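PDB 1P35: early 35 kDa protein from Autographa californica nucleopolyhedrovirus, which inhibits caspases to block the apoptotic response of the infected insect host cell and also suppresses its RNA interference antiviral response. Local coordinates for residues L27-N31 / M44-I48. Residue numbers count along the deposited sequence, not the author numbering.
Sequences LVYIN and MMFNI
Side-chain packing across the interior of P35's large mixed β-sheet brings together two strands that are not neighbours in it. L27-N31 and M44-I48 are both extended and run nearly antiparallel, at 156°, with axes 11.2 Å apart, too far for backbone pairing, so side chains fill the gap. Y29 CA lies 10.8 Å from F46 CA, and L27 CA 8.9 Å from I48 CA. Y29 (chi1 t) and F46 (chi1 p) send their rings into the gap as an offset stack, centroids 5.0 Å apart and planes at 19°, with F46 CE2 over one face of Y29, 4.1 Å from Y29 CD2. Strand 24-33 hydrogen-bonds to strands 10-21 and 164-170, while 42-48 pairs with 2-4 and 148-154: the stack thus joins two walls of the buried core. M44, t at chi1 and chi2, turns at chi3 (p); its SD makes an oblique Met-aromatic contact, 4.4 Å from the Y29 centroid, and M44 CE packs 3.3 Å from Y29 CE1. L27 CD2 lies at the F46 ring edge and 4.3 Å from I48 CG2. N31 OD1 hydrogen-bonds to Y100 OH.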
loop_
_atom_site.group_PDB
_atom_site.type_symbol
_atom_site.label_atom_id
_atom_site.label_comp_id
_atom_site.label_asym_id
_atom_site.label_seq_id
_atom_site.Cartn_x
_atom_site.Cartn_y
_atom_site.Cartn_z
ATOM N N LEU A 27 3.438 9.914 20.057
ATOM C CA LEU A 27 2.260 9.120 19.964
ATOM C C LEU A 27 1.604 9.393 18.613
ATOM O O LEU A 27 1.347 10.546 18.284
ATOM C CB LEU A 27 1.255 9.468 21.072
ATOM C CG LEU A 27 -0.061 8.714 20.835
ATOM C CD1 LEU A 27 0.197 7.211 21.080
ATOM C CD2 LEU A 27 -1.168 9.181 21.786
ATOM N N VAL A 28 1.352 8.316 17.858
ATOM C CA VAL A 28 0.684 8.340 16.580
ATOM C C VAL A 28 -0.574 7.541 16.908
ATOM O O VAL A 28 -0.530 6.427 17.509
ATOM C CB VAL A 28 1.514 7.689 15.444
ATOM C CG1 VAL A 28 0.622 7.533 14.200
ATOM C CG2 VAL A 28 2.637 8.612 15.026
ATOM N N TYR A 29 -1.712 8.128 16.562
ATOM C CA TYR A 29 -2.963 7.521 16.938
ATOM C C TYR A 29 -3.856 7.742 15.720
ATOM O O TYR A 29 -4.065 8.895 15.301
ATOM C CB TYR A 29 -3.525 8.240 18.206
ATOM C CG TYR A 29 -4.743 7.536 18.829
ATOM C CD1 TYR A 29 -5.967 7.612 18.206
ATOM C CD2 TYR A 29 -4.639 6.741 19.994
ATOM C CE1 TYR A 29 -7.074 6.941 18.673
ATOM C CE2 TYR A 29 -5.776 6.027 20.501
ATOM C CZ TYR A 29 -7.007 6.153 19.799
ATOM O OH TYR A 29 -8.190 5.526 20.173
ATOM N N ILE A 30 -4.363 6.629 15.178
ATOM C CA ILE A 30 -5.191 6.607 13.976
ATOM C C ILE A 30 -6.423 5.732 14.222
ATOM O O ILE A 30 -6.333 4.614 14.827
ATOM C CB ILE A 30 -4.420 5.917 12.780
ATOM C CG1 ILE A 30 -3.223 6.724 12.359
ATOM C CG2 ILE A 30 -5.308 5.733 11.555
ATOM C CD1 ILE A 30 -1.961 5.789 12.260
ATOM N N ASN A 31 -7.582 6.226 13.784
ATOM C CA ASN A 31 -8.784 5.379 13.898
ATOM C C ASN A 31 -9.752 5.688 12.773
ATOM O O ASN A 31 -9.481 6.556 11.942
ATOM C CB ASN A 31 -9.491 5.510 15.271
ATOM C CG ASN A 31 -10.123 6.882 15.524
ATOM O OD1 ASN A 31 -10.215 7.743 14.635
ATOM N ND2 ASN A 31 -10.540 7.097 16.772
ATOM N N MET A 44 -12.397 13.192 21.312
ATOM C CA MET A 44 -11.776 11.956 21.745
ATOM C C MET A 44 -10.697 12.332 22.761
ATOM O O MET A 44 -9.877 13.192 22.500
ATOM C CB MET A 44 -11.151 11.213 20.569
ATOM C CG MET A 44 -10.334 9.998 21.016
ATOM S SD MET A 44 -9.733 8.884 19.712
ATOM C CE MET A 44 -8.527 9.906 18.809
ATOM N N MET A 45 -10.700 11.713 23.919
ATOM C CA MET A 45 -9.700 12.084 24.909
ATOM C C MET A 45 -9.053 10.893 25.488
ATOM O O MET A 45 -9.644 9.821 25.507
ATOM C CB MET A 45 -10.346 12.892 26.021
ATOM C CG MET A 45 -11.276 14.028 25.514
ATOM S SD MET A 45 -11.497 15.168 26.874
ATOM C CE MET A 45 -13.074 15.975 26.341
ATOM N N PHE A 46 -7.821 11.034 25.952
ATOM C CA PHE A 46 -7.214 9.861 26.550
ATOM C C PHE A 46 -5.982 10.266 27.326
ATOM O O PHE A 46 -5.385 11.347 27.113
ATOM C CB PHE A 46 -6.906 8.805 25.452
ATOM C CG PHE A 46 -5.988 9.308 24.325
ATOM C CD1 PHE A 46 -4.598 9.396 24.513
ATOM C CD2 PHE A 46 -6.521 9.669 23.068
ATOM C CE1 PHE A 46 -3.741 9.822 23.485
ATOM C CE2 PHE A 46 -5.679 10.105 22.020
ATOM C CZ PHE A 46 -4.274 10.179 22.231
ATOM N N ASN A 47 -5.606 9.392 28.235
ATOM C CA ASN A 47 -4.458 9.634 29.075
ATOM C C ASN A 47 -3.117 9.423 28.376
ATOM O O ASN A 47 -2.987 8.558 27.488
ATOM C CB ASN A 47 -4.541 8.724 30.313
ATOM C CG ASN A 47 -5.613 9.155 31.300
ATOM O OD1 ASN A 47 -6.323 8.319 31.889
ATOM N ND2 ASN A 47 -5.714 10.456 31.517
ATOM N N ILE A 48 -2.149 10.255 28.758
ATOM C CA ILE A 48 -0.773 10.151 28.290
ATOM C C ILE A 48 0.103 10.407 29.538
ATOM O O ILE A 48 -0.369 10.984 30.517
ATOM C CB ILE A 48 -0.454 11.129 27.098
ATOM C CG1 ILE A 48 -0.806 12.568 27.458
ATOM C CG2 ILE A 48 -1.188 10.658 25.812
ATOM C CD1 ILE A 48 -0.509 13.544 26.330
#